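Local coordinates for putative protease (Parabacteroides distasonis ATCC 8503, PDB 3KD4), which is of unknown function but may be an exported protease, at residues A3-Y8 with H36-S41; K165-S170 with E176-L181; D239-G242 with E246-N249; D338-A343 with I363-T368. All coordinates share one frame; numbering follows the deposited sequence.

The four contacts fall into two groups. Interactions 1 and 2 reach the same eight-stranded mixed sheet, with centres about 31 Å apart. Interaction 2 is a pair of strands at the edge of that sheet, joined by backbone hydrogen bonds. Interaction 1 sets the start of a strand against a short helix by van der Waals touches. Interactions 3 and 4 lie in another part of the chain and touch each other, where Val248 packs on Gln339 and Leu341. Interaction 3 is a surface contact, bridged by a water. Interactions 1, 2 and 4 are partly buried, and interaction 4 is the most apolar, with two isoleucines on a tyrosine.

Interaction 1: A3-Y8 with H36-S41; sequences ASEAEY and HTAMNS
Glu5 reaches over to the helix 36-39 and touches Thr37 and Ala38. Its side chain leaves with CG anti to the carbonyl carbon (chi1 -63°) and then bends at chi2 (-86°). The bend brings OE1 up to Thr37 at the start of the helix. There OE1 of Glu5 lies 3.2 Å from CB of Thr37. The methyl CG2 of Thr37 is a little farther, 3.6 Å from OE1 of Glu5. The two side chains cross at a slant. The Thr37 hydroxyl is not the partner of the carboxylate, since OG1 of Thr37 stands 4.0 Å from OE1 of Glu5. That oxygen is hydrogen-bonded instead to the hydroxyl of Thr35, just ahead of the helix. The Thr35 hydroxyl is also bonded to the backbone N of Ala38, which links the carboxylate to the single turn of helix.

The contact sits at the end of a beta hairpin made by strands 6-17 and 23-33, neighbours in the mixed sheet. Glu5 is paired with Phe34 through the backbone as the second strand runs out into the helix.

Ala38 makes the other touch. Its methyl CB points at the loop and meets the backbone O of Glu5 at 3.5 Å. The two CB atoms of Glu5 and Ala38 are 4.3 Å apart. Beyond the helix the chain is pinned by Ser41, whose OG gives a hydrogen bond of 2.7 Å to O of Ala38. The backbone N of Ser41 uses the same oxygen.

Interaction 2: K165-S170 with E176-L181; sequences KAVEES and EVHWTL
Val167 and His178 form an antiparallel hydrogen-bonded pair, and Glu169 and Glu176 form the next one. Glu168 and Val177 between them are a non-hydrogen-bonded pair. The short strand axes are 4.7 Å apart, with an angle of 150° between their directions. The bond from N of Val167 to O of His178 is 2.8 Å and nearly straight (176°). The return bond from N of His178 to O of Val167 is 2.9 Å.

His178 and Val167 share a face of the sheet. CB of Val167 lies over one face of the imidazole of His178, 3.8 Å from its centroid, in a CH-pi contact. At the ring edge OE1 of Glu169 comes within 3.2 Å of CE1 of His178. The carboxylate and ring planes are 72° apart.

On the side of Val177, its CG2 is tight against CB of Ala166 (3.5 Å). CA of Ala166 sits over the five-membered ring of Trp179. Such pairing is that of a beta hairpin, here strands 167-171 and 174-184, at one end of the mixed sheet.

Interaction 3: D239-G242 with E246-N249; sequences DKSG and EKVN
Ser241 and Gly242 belong to the loop that joins helix 228-238 to helix 244-258, and they meet Glu246 and Lys247 in the first turn of the second helix. The serine methylene fits against the glutamate. CB of Ser241 lies 3.5 Å from CD of Glu246 and also close to its OE2. Glu246 has CG anti to its backbone N (chi1 179°) and stays extended. This extended chain places the carboxylate beside Ser241 and Gly242. The other oxygen, OE1 of Glu246, is 3.7 Å from N of Gly242, too far for a direct bond. A water fills the step. It accepts from N of Gly242 at 3.1 Å and donates to OE1 of Glu246 at 2.8 Å.

This is a short loop between two consecutive helices, at the surface. The backbone N of Glu246 is bonded to the side chain of Asn243, just ahead of the helix. The hydroxyl of Ser241 turns back to O of Thr238, at the end of the first helix, so the serine touches both helices.

OG of Ser241 also comes close to the aliphatic part of Lys247, 3.1 Å from CG of Lys247. The lysine chain is extended and runs past the hydroxyl, with CE of Lys247 at 3.9 Å from OG of Ser241. Its NZ goes on to O of Ala301, which follows helix 287-300. With an alanine here instead of Glu246, the water on N of Gly242 is likely to lose its carboxylate partner, and the methylene of Ser241 the group packed beside it.

Interaction 4: D338-A343 with I363-T368; sequences DQYLSA and IEIETT
Tyr340 is met by two isoleucines, Ile363 and Ile365, and apolar contact carries most of the interface. The methyl CD1 of Ile365 lies over one face of the tyrosine ring. CD1 of Ile365 is 3.5 Å from CE2 of Tyr340 and the same from CZ, so it presses on the outer half of the ring. The side chains reach toward each other from strand and loop. Ile365 has CG1 anti to its carbonyl carbon (chi1 -56°), and a further bend at chi2 (-69°) turns CD1 onto the ring.

Ile363 works differently. CG2 of Ile363 meets the ring obliquely, 4.3 Å from CZ of Tyr340. Ile363 and the tyrosine run alongside, pointing opposite ways.

The polar end of the tyrosine takes part only by van der Waals touch here. OH of Tyr340 is 3.4 Å from CG2 of Ile363 and 3.7 Å from CD1 of Ile365. Trimming Tyr340 to an alanine removes the ring, and would probably leave CD1 of Ile365 without the face it packs on and CG2 of Ile363 without this contact.

The backbones stay well apart, with CA of Tyr340 and CA of Ile365 9.6 Å from each other. Glu364 is the centre of an inverse gamma turn, and this tight bend falls between the two isoleucines.

Strands 337-341 and 362-363 are the outermost strands of a five-stranded antiparallel sheet. The tyrosine spans from the first of these edge strands to the other and the loop that follows it. Leu346, in the helix 346-349, packs on both Tyr340 and Ile365. Lys331 of strand 327-334 also touches the tyrosine, while helix 244-258 packs on Gln339 and Leu341 through Val248.

Interaction 1: A3-Y8 with H36-S41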
loop_
_atom_site.group_PDB
_atom_site.type_symbol
_atom_site.label_atom_id
_atom_site.label_comp_id
_atom_site.label_asym_id
_atom_site.label_seq_id
_atom_site.Cartn_x
_atom_site.Cartn_y
_atom_site.Cartn_z
ATOM N N ALA A 3 -2.802 -13.072 -18.296
ATOM C CA ALA A 3 -2.781 -12.243 -19.521
ATOM C C ALA A 3 -3.601 -12.844 -20.681
ATOM O O ALA A 3 -4.684 -12.364 -20.992
ATOM C CB ALA A 3 -1.346 -11.962 -19.946
ATOM N N SER A 4 -3.125 -13.906 -21.320
ATOM C CA SER A 4 -3.926 -14.555 -22.391
ATOM C C SER A 4 -4.841 -15.622 -21.773
ATOM O O SER A 4 -5.381 -16.466 -22.472
ATOM C CB SER A 4 -3.019 -15.120 -23.508
ATOM O OG SER A 4 -2.830 -16.536 -23.433
ATOM N N GLU A 5 -5.008 -15.580 -20.457
ATOM C CA GLU A 5 -5.954 -16.441 -19.765
ATOM C C GLU A 5 -7.391 -15.862 -19.765
ATOM O O GLU A 5 -8.371 -16.601 -19.649
ATOM C CB GLU A 5 -5.528 -16.565 -18.321
ATOM C CG GLU A 5 -4.171 -17.239 -18.124
ATOM C CD GLU A 5 -4.256 -18.741 -18.075
ATOM O OE1 GLU A 5 -5.095 -19.273 -17.337
ATOM O OE2 GLU A 5 -3.463 -19.394 -18.755
ATOM N N ALA A 6 -7.465 -14.531 -19.823
ATOM C CA ALA A 6 -8.731 -13.799 -19.764
ATOM C C ALA A 6 -8.531 -12.454 -20.387
ATOM O O ALA A 6 -7.392 -11.972 -20.445
ATOM C CB ALA A 6 -9.215 -13.655 -18.303
ATOM N N GLU A 7 -9.634 -11.848 -20.839
ATOM C CA GLU A 7 -9.628 -10.509 -21.377
ATOM C C GLU A 7 -10.939 -9.813 -21.058
ATOM O O GLU A 7 -12.019 -10.408 -21.222
ATOM C CB GLU A 7 -9.481 -10.584 -22.890
ATOM C CG GLU A 7 -9.449 -9.252 -23.613
ATOM C CD GLU A 7 -9.591 -9.447 -25.107
ATOM O OE1 GLU A 7 -10.235 -8.594 -25.788
ATOM O OE2 GLU A 7 -9.105 -10.500 -25.588
ATOM N N TYR A 8 -10.861 -8.568 -20.628
ATOM C CA TYR A 8 -12.057 -7.735 -20.502
ATOM C C TYR A 8 -12.320 -7.109 -21.852
ATOM O O TYR A 8 -11.602 -6.199 -22.274
ATOM C CB TYR A 8 -11.869 -6.614 -19.493
ATOM C CG TYR A 8 -11.808 -7.065 -18.049
ATOM C CD1 TYR A 8 -12.972 -7.189 -17.305
ATOM C CD2 TYR A 8 -10.600 -7.320 -17.432
ATOM C CE1 TYR A 8 -12.932 -7.575 -15.998
ATOM C CE2 TYR A 8 -10.542 -7.697 -16.100
ATOM C CZ TYR A 8 -11.723 -7.821 -15.399
ATOM O OH TYR A 8 -11.731 -8.220 -14.102
ATOM N N HIS A 36 -9.511 -23.142 -17.863
ATOM C CA HIS A 36 -9.937 -23.563 -16.526
ATOM C C HIS A 36 -9.231 -22.875 -15.385
ATOM O O HIS A 36 -9.851 -22.659 -14.357
ATOM C CB HIS A 36 -9.834 -25.075 -16.374
ATOM C CG HIS A 36 -10.743 -25.783 -17.313
ATOM N ND1 HIS A 36 -10.313 -26.762 -18.173
ATOM C CD2 HIS A 36 -12.043 -25.549 -17.616
ATOM C CE1 HIS A 36 -11.333 -27.165 -18.914
ATOM N NE2 HIS A 36 -12.389 -26.429 -18.606
ATOM N N THR A 37 -7.964 -22.525 -15.565
ATOM C CA THR A 37 -7.172 -21.769 -14.559
ATOM C C THR A 37 -7.898 -20.453 -14.253
ATOM O O THR A 37 -8.098 -20.101 -13.081
ATOM C CB THR A 37 -5.697 -21.475 -15.061
ATOM O OG1 THR A 37 -5.057 -22.710 -15.378
ATOM C CG2 THR A 37 -4.827 -20.721 -14.035
ATOM N N ALA A 38 -8.281 -19.746 -15.313
ATOM C CA ALA A 38 -9.064 -18.512 -15.177
ATOM C C ALA A 38 -10.431 -18.791 -14.489
ATOM O O ALA A 38 -10.756 -18.159 -13.487
ATOM C CB ALA A 38 -9.239 -17.847 -16.538
HETATM N N MSE A 39 -11.182 -19.762 -15.002
HETATM C CA MSE A 39 -12.522 -20.074 -14.504
HETATM C C MSE A 39 -12.544 -20.484 -13.020
HETATM O O MSE A 39 -13.518 -20.214 -12.312
HETATM C CB MSE A 39 -13.127 -21.205 -15.307
HETATM C CG MSE A 39 -13.557 -20.815 -16.690
HETATM SE SE MSE A 39 -13.872 -22.266 -17.849
HETATM C CE MSE A 39 -15.021 -23.354 -16.706
ATOM N N ASN A 40 -11.482 -21.162 -12.563
ATOM C CA ASN A 40 -11.427 -21.733 -11.201
ATOM C C ASN A 40 -10.749 -20.768 -10.238
ATOM O O ASN A 40 -10.657 -21.040 -9.062
ATOM C CB ASN A 40 -10.702 -23.102 -11.219
ATOM C CG ASN A 40 -11.442 -24.161 -12.029
ATOM O OD1 ASN A 40 -12.640 -24.086 -12.238
ATOM N ND2 ASN A 40 -10.724 -25.171 -12.465
ATOM N N SER A 41 -10.278 -19.625 -10.741
ATOM C CA SER A 41 -9.697 -18.590 -9.895
ATOM C C SER A 41 -10.832 -17.695 -9.319
ATOM O O SER A 41 -12.004 -17.959 -9.538
ATOM C CB SER A 41 -8.726 -17.734 -10.715
ATOM O OG SER A 41 -9.414 -16.827 -11.570
#

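Interaction 2: K165-S170 with E176-L181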
loop_
_atom_site.group_PDB
_atom_site.type_symbol
_atom_site.label_atom_id
_atom_site.label_comp_id
_atom_site.label_asym_id
_atom_site.label_seq_id
_atom_site.Cartn_x
_atom_site.Cartn_y
_atom_site.Cartn_z
ATOM N N LYS A 165 -7.565 12.013 -24.314
ATOM C CA LYS A 165 -8.140 13.322 -23.975
ATOM C C LYS A 165 -9.614 13.229 -23.558
ATOM O O LYS A 165 -10.359 12.438 -24.116
ATOM C CB LYS A 165 -8.024 14.230 -25.196
ATOM C CG LYS A 165 -6.581 14.591 -25.581
ATOM C CD LYS A 165 -5.961 15.614 -24.607
ATOM C CE LYS A 165 -5.275 14.969 -23.391
ATOM N NZ LYS A 165 -5.289 15.817 -22.123
ATOM N N ALA A 166 -9.993 14.026 -22.558
ATOM C CA ALA A 166 -11.364 14.179 -22.101
ATOM C C ALA A 166 -12.264 14.685 -23.218
ATOM O O ALA A 166 -11.873 15.568 -23.944
ATOM C CB ALA A 166 -11.398 15.164 -20.929
ATOM N N VAL A 167 -13.471 14.152 -23.346
ATOM C CA VAL A 167 -14.502 14.742 -24.183
ATOM C C VAL A 167 -15.579 15.328 -23.246
ATOM O O VAL A 167 -16.088 14.640 -22.366
ATOM C CB VAL A 167 -15.100 13.705 -25.128
ATOM C CG1 VAL A 167 -16.214 14.335 -26.017
ATOM C CG2 VAL A 167 -13.972 13.074 -26.017
ATOM N N GLU A 168 -15.888 16.609 -23.408
ATOM C CA GLU A 168 -16.804 17.306 -22.503
ATOM C C GLU A 168 -18.144 17.407 -23.174
ATOM O O GLU A 168 -18.197 17.657 -24.344
ATOM C CB GLU A 168 -16.307 18.724 -22.209
ATOM C CG GLU A 168 -15.044 18.782 -21.390
ATOM C CD GLU A 168 -14.495 20.212 -21.251
ATOM O OE1 GLU A 168 -14.618 21.024 -22.210
ATOM O OE2 GLU A 168 -13.926 20.521 -20.173
ATOM N N GLU A 169 -19.227 17.220 -22.431
ATOM C CA GLU A 169 -20.542 17.211 -23.011
ATOM C C GLU A 169 -21.498 17.737 -21.945
ATOM O O GLU A 169 -21.589 17.166 -20.858
ATOM C CB GLU A 169 -20.881 15.781 -23.376
ATOM C CG GLU A 169 -22.228 15.553 -23.952
ATOM C CD GLU A 169 -22.406 14.115 -24.358
ATOM O OE1 GLU A 169 -21.398 13.372 -24.270
ATOM O OE2 GLU A 169 -23.528 13.713 -24.748
ATOM N N SER A 170 -22.158 18.847 -22.206
ATOM C CA SER A 170 -23.184 19.287 -21.311
ATOM C C SER A 170 -24.561 19.035 -21.887
ATOM O O SER A 170 -24.775 19.053 -23.121
ATOM C CB SER A 170 -22.992 20.734 -20.899
ATOM O OG SER A 170 -23.178 21.611 -21.984
ATOM N N GLU A 176 -20.873 16.810 -18.136
ATOM C CA GLU A 176 -20.341 15.467 -18.233
ATOM C C GLU A 176 -18.998 15.456 -18.948
ATOM O O GLU A 176 -18.781 16.203 -19.905
ATOM C CB GLU A 176 -21.319 14.567 -18.979
ATOM C CG GLU A 176 -20.821 13.155 -19.109
ATOM C CD GLU A 176 -21.786 12.299 -19.852
ATOM O OE1 GLU A 176 -22.913 12.778 -20.108
ATOM O OE2 GLU A 176 -21.411 11.146 -20.177
ATOM N N VAL A 177 -18.082 14.612 -18.468
ATOM C CA VAL A 177 -16.825 14.426 -19.133
ATOM C C VAL A 177 -16.592 12.920 -19.252
ATOM O O VAL A 177 -16.911 12.152 -18.324
ATOM C CB VAL A 177 -15.672 15.144 -18.396
ATOM C CG1 VAL A 177 -15.581 14.703 -16.954
ATOM C CG2 VAL A 177 -14.357 14.925 -19.083
ATOM N N HIS A 178 -16.085 12.502 -20.396
ATOM C CA HIS A 178 -15.839 11.107 -20.612
ATOM C C HIS A 178 -14.547 10.859 -21.350
ATOM O O HIS A 178 -14.049 11.742 -22.055
ATOM C CB HIS A 178 -17.030 10.395 -21.292
ATOM C CG HIS A 178 -17.388 10.908 -22.652
ATOM N ND1 HIS A 178 -18.321 11.905 -22.862
ATOM C CD2 HIS A 178 -16.973 10.520 -23.884
ATOM C CE1 HIS A 178 -18.453 12.116 -24.160
ATOM N NE2 HIS A 178 -17.639 11.301 -24.804
ATOM N N TRP A 179 -14.007 9.655 -21.154
ATOM C CA TRP A 179 -12.823 9.225 -21.861
ATOM C C TRP A 179 -13.042 7.796 -22.386
ATOM O O TRP A 179 -13.741 7.010 -21.740
ATOM C CB TRP A 179 -11.632 9.180 -20.897
ATOM C CG TRP A 179 -11.236 10.413 -20.202
ATOM C CD1 TRP A 179 -10.105 11.129 -20.439
ATOM C CD2 TRP A 179 -11.886 11.051 -19.076
ATOM N NE1 TRP A 179 -10.018 12.184 -19.569
ATOM C CE2 TRP A 179 -11.082 12.157 -18.709
ATOM C CE3 TRP A 179 -13.040 10.793 -18.347
ATOM C CZ2 TRP A 179 -11.425 13.026 -17.669
ATOM C CZ3 TRP A 179 -13.386 11.653 -17.303
ATOM C CH2 TRP A 179 -12.584 12.760 -16.981
ATOM N N THR A 180 -12.360 7.446 -23.490
ATOM C CA THR A 180 -12.371 6.087 -24.004
ATOM C C THR A 180 -10.947 5.589 -24.184
ATOM O O THR A 180 -10.153 6.186 -24.911
ATOM C CB THR A 180 -13.158 5.993 -25.298
ATOM O OG1 THR A 180 -14.500 6.428 -25.045
ATOM C CG2 THR A 180 -13.209 4.527 -25.816
ATOM N N LEU A 181 -10.566 4.558 -23.430
ATOM C CA LEU A 181 -9.220 3.989 -23.564
ATOM C C LEU A 181 -9.364 2.648 -24.284
ATOM O O LEU A 181 -10.367 1.946 -24.108
ATOM C CB LEU A 181 -8.569 3.808 -22.196
ATOM C CG LEU A 181 -8.308 4.989 -21.247
ATOM C CD1 LEU A 181 -9.592 5.557 -20.609
ATOM C CD2 LEU A 181 -7.321 4.529 -20.148
HETATM O O HOH W 1 -11.731 9.856 -24.995
#

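Interaction 3: D239-G242 with E246-N249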
loop_
_atom_site.group_PDB
_atom_site.type_symbol
_atom_site.label_atom_id
_atom_site.label_comp_id
_atom_site.label_asym_id
_atom_site.label_seq_id
_atom_site.Cartn_x
_atom_site.Cartn_y
_atom_site.Cartn_z
ATOM N N ASP A 239 1.889 13.910 32.693
ATOM C CA ASP A 239 2.133 14.968 33.671
ATOM C C ASP A 239 3.467 14.812 34.423
ATOM O O ASP A 239 4.100 15.812 34.712
ATOM C CB ASP A 239 0.946 15.158 34.631
ATOM C CG ASP A 239 0.763 14.004 35.603
ATOM O OD1 ASP A 239 1.739 13.283 35.904
ATOM O OD2 ASP A 239 -0.372 13.835 36.095
ATOM N N LYS A 240 3.906 13.590 34.700
ATOM C CA LYS A 240 5.183 13.380 35.390
ATOM C C LYS A 240 6.392 13.711 34.497
ATOM O O LYS A 240 7.357 14.319 34.970
ATOM C CB LYS A 240 5.283 11.936 35.896
ATOM N N SER A 241 6.314 13.354 33.207
ATOM C CA SER A 241 7.499 13.301 32.319
ATOM C C SER A 241 8.382 14.544 32.286
ATOM O O SER A 241 7.895 15.692 32.304
ATOM C CB SER A 241 7.118 12.941 30.878
ATOM O OG SER A 241 5.825 13.400 30.553
ATOM N N GLY A 242 9.689 14.294 32.237
ATOM C CA GLY A 242 10.646 15.345 32.024
ATOM C C GLY A 242 10.438 15.833 30.605
ATOM O O GLY A 242 9.626 16.733 30.354
ATOM N N GLU A 246 9.764 11.977 25.856
ATOM C CA GLU A 246 9.194 10.962 26.724
ATOM C C GLU A 246 7.672 11.030 26.575
ATOM O O GLU A 246 7.014 10.019 26.515
ATOM C CB GLU A 246 9.614 11.195 28.192
ATOM C CG GLU A 246 9.017 10.164 29.131
ATOM C CD GLU A 246 9.411 10.349 30.590
ATOM O OE1 GLU A 246 10.457 10.987 30.868
ATOM O OE2 GLU A 246 8.653 9.857 31.460
ATOM N N LYS A 247 7.134 12.241 26.504
ATOM C CA LYS A 247 5.701 12.416 26.347
ATOM C C LYS A 247 5.182 11.792 25.061
ATOM O O LYS A 247 4.140 11.119 25.071
ATOM C CB LYS A 247 5.332 13.883 26.380
ATOM C CG LYS A 247 5.609 14.582 27.678
ATOM C CD LYS A 247 5.122 15.992 27.537
ATOM C CE LYS A 247 5.214 16.792 28.803
ATOM N NZ LYS A 247 4.586 18.124 28.513
ATOM N N VAL A 248 5.891 12.011 23.957
ATOM C CA VAL A 248 5.515 11.390 22.679
ATOM C C VAL A 248 5.539 9.863 22.840
ATOM O O VAL A 248 4.603 9.160 22.443
ATOM C CB VAL A 248 6.443 11.837 21.490
ATOM C CG1 VAL A 248 6.141 11.007 20.210
ATOM C CG2 VAL A 248 6.327 13.358 21.232
ATOM N N ASN A 249 6.594 9.346 23.448
ATOM C CA ASN A 249 6.717 7.890 23.605
ATOM C C ASN A 249 5.592 7.291 24.423
ATOM O O ASN A 249 5.062 6.250 24.073
ATOM C CB ASN A 249 8.047 7.535 24.249
ATOM C CG ASN A 249 9.239 8.009 23.434
ATOM O OD1 ASN A 249 9.128 8.283 22.225
ATOM N ND2 ASN A 249 10.393 8.091 24.092
HETATM O O HOH W 2 10.672 11.674 33.570
#

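Interaction 4: D338-A343 with I363-T368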
loop_
_atom_site.group_PDB
_atom_site.type_symbol
_atom_site.label_atom_id
_atom_site.label_comp_id
_atom_site.label_asym_id
_atom_site.label_seq_id
_atom_site.Cartn_x
_atom_site.Cartn_y
_atom_site.Cartn_z
ATOM N N ASP A 338 10.661 18.209 14.018
ATOM C CA ASP A 338 9.574 17.335 13.685
ATOM C C ASP A 338 9.979 15.877 13.596
ATOM O O ASP A 338 11.032 15.556 13.109
ATOM C CB ASP A 338 8.951 17.767 12.372
ATOM C CG ASP A 338 8.137 19.006 12.500
ATOM O OD1 ASP A 338 7.837 19.446 13.644
ATOM O OD2 ASP A 338 7.770 19.534 11.420
ATOM N N GLN A 339 9.091 14.987 14.046
ATOM C CA GLN A 339 9.233 13.571 13.777
ATOM C C GLN A 339 7.886 13.069 13.323
ATOM O O GLN A 339 6.841 13.663 13.653
ATOM C CB GLN A 339 9.755 12.806 15.022
ATOM C CG GLN A 339 8.796 12.826 16.201
ATOM C CD GLN A 339 9.455 12.339 17.484
ATOM O OE1 GLN A 339 9.017 11.369 18.074
ATOM N NE2 GLN A 339 10.508 13.010 17.906
ATOM N N TYR A 340 7.913 12.007 12.537
ATOM C CA TYR A 340 6.711 11.461 11.921
ATOM C C TYR A 340 6.338 10.110 12.523
ATOM O O TYR A 340 7.201 9.269 12.708
ATOM C CB TYR A 340 6.906 11.338 10.413
ATOM C CG TYR A 340 7.345 12.660 9.815
ATOM C CD1 TYR A 340 6.523 13.783 9.903
ATOM C CD2 TYR A 340 8.590 12.803 9.195
ATOM C CE1 TYR A 340 6.911 15.020 9.364
ATOM C CE2 TYR A 340 8.984 14.031 8.637
ATOM C CZ TYR A 340 8.124 15.134 8.740
ATOM O OH TYR A 340 8.506 16.343 8.274
ATOM N N LEU A 341 5.055 9.949 12.848
ATOM C CA LEU A 341 4.544 8.702 13.400
ATOM C C LEU A 341 3.611 8.067 12.373
ATOM O O LEU A 341 2.631 8.685 11.939
ATOM C CB LEU A 341 3.814 8.965 14.724
ATOM C CG LEU A 341 4.430 9.978 15.691
ATOM C CD1 LEU A 341 3.766 9.882 17.064
ATOM C CD2 LEU A 341 5.934 9.783 15.820
ATOM N N SER A 342 3.934 6.832 11.984
ATOM C CA SER A 342 3.207 6.048 10.981
ATOM C C SER A 342 3.640 4.575 11.103
ATOM O O SER A 342 4.639 4.249 11.769
ATOM C CB SER A 342 3.494 6.536 9.557
ATOM O OG SER A 342 4.887 6.664 9.340
ATOM N N ALA A 343 2.895 3.700 10.444
ATOM C CA ALA A 343 3.128 2.262 10.570
ATOM C C ALA A 343 4.505 1.977 9.984
ATOM O O ALA A 343 5.301 1.281 10.592
ATOM C CB ALA A 343 2.017 1.489 9.828
ATOM N N ILE A 363 4.988 18.902 2.530
ATOM C CA ILE A 363 6.199 18.649 3.325
ATOM C C ILE A 363 7.209 17.865 2.494
ATOM O O ILE A 363 6.919 16.784 2.005
ATOM C CB ILE A 363 5.890 17.873 4.577
ATOM C CG1 ILE A 363 4.821 18.594 5.384
ATOM C CG2 ILE A 363 7.190 17.672 5.418
ATOM C CD1 ILE A 363 4.424 17.890 6.662
ATOM N N GLU A 364 8.392 18.421 2.335
ATOM C CA GLU A 364 9.461 17.768 1.588
ATOM C C GLU A 364 10.149 16.741 2.501
ATOM O O GLU A 364 11.141 17.067 3.163
ATOM C CB GLU A 364 10.437 18.850 1.103
ATOM C CG GLU A 364 11.620 18.368 0.304
ATOM C CD GLU A 364 12.561 19.518 -0.062
ATOM O OE1 GLU A 364 12.098 20.681 -0.173
ATOM O OE2 GLU A 364 13.761 19.245 -0.216
ATOM N N ILE A 365 9.612 15.526 2.562
ATOM C CA ILE A 365 10.105 14.495 3.481
ATOM C C ILE A 365 11.456 14.024 2.941
ATOM O O ILE A 365 11.588 13.759 1.753
ATOM C CB ILE A 365 9.178 13.255 3.582
ATOM C CG1 ILE A 365 7.740 13.655 3.999
ATOM C CG2 ILE A 365 9.755 12.206 4.588
ATOM C CD1 ILE A 365 7.657 14.136 5.413
ATOM N N GLU A 366 12.449 13.951 3.812
ATOM C CA GLU A 366 13.770 13.436 3.413
ATOM C C GLU A 366 13.724 11.911 3.281
ATOM O O GLU A 366 12.829 11.246 3.843
ATOM C CB GLU A 366 14.851 13.839 4.407
ATOM C CG GLU A 366 14.736 13.137 5.748
ATOM C CD GLU A 366 15.728 13.679 6.811
ATOM O OE1 GLU A 366 16.567 14.565 6.503
ATOM O OE2 GLU A 366 15.618 13.224 7.974
ATOM N N THR A 367 14.650 11.388 2.488
ATOM C CA THR A 367 14.774 9.963 2.253
ATOM C C THR A 367 15.940 9.505 3.116
ATOM O O THR A 367 17.043 9.989 2.935
ATOM C CB THR A 367 15.034 9.665 0.778
ATOM O OG1 THR A 367 13.969 10.237 -0.028
ATOM C CG2 THR A 367 15.091 8.154 0.552
ATOM N N THR A 368 15.680 8.650 4.100
ATOM C CA THR A 368 16.674 8.255 5.107
ATOM C C THR A 368 16.869 6.740 5.029
ATOM O O THR A 368 15.896 6.003 5.085
ATOM C CB THR A 368 16.197 8.592 6.550
ATOM O OG1 THR A 368 15.909 9.983 6.660
ATOM C CG2 THR A 368 17.252 8.237 7.576
#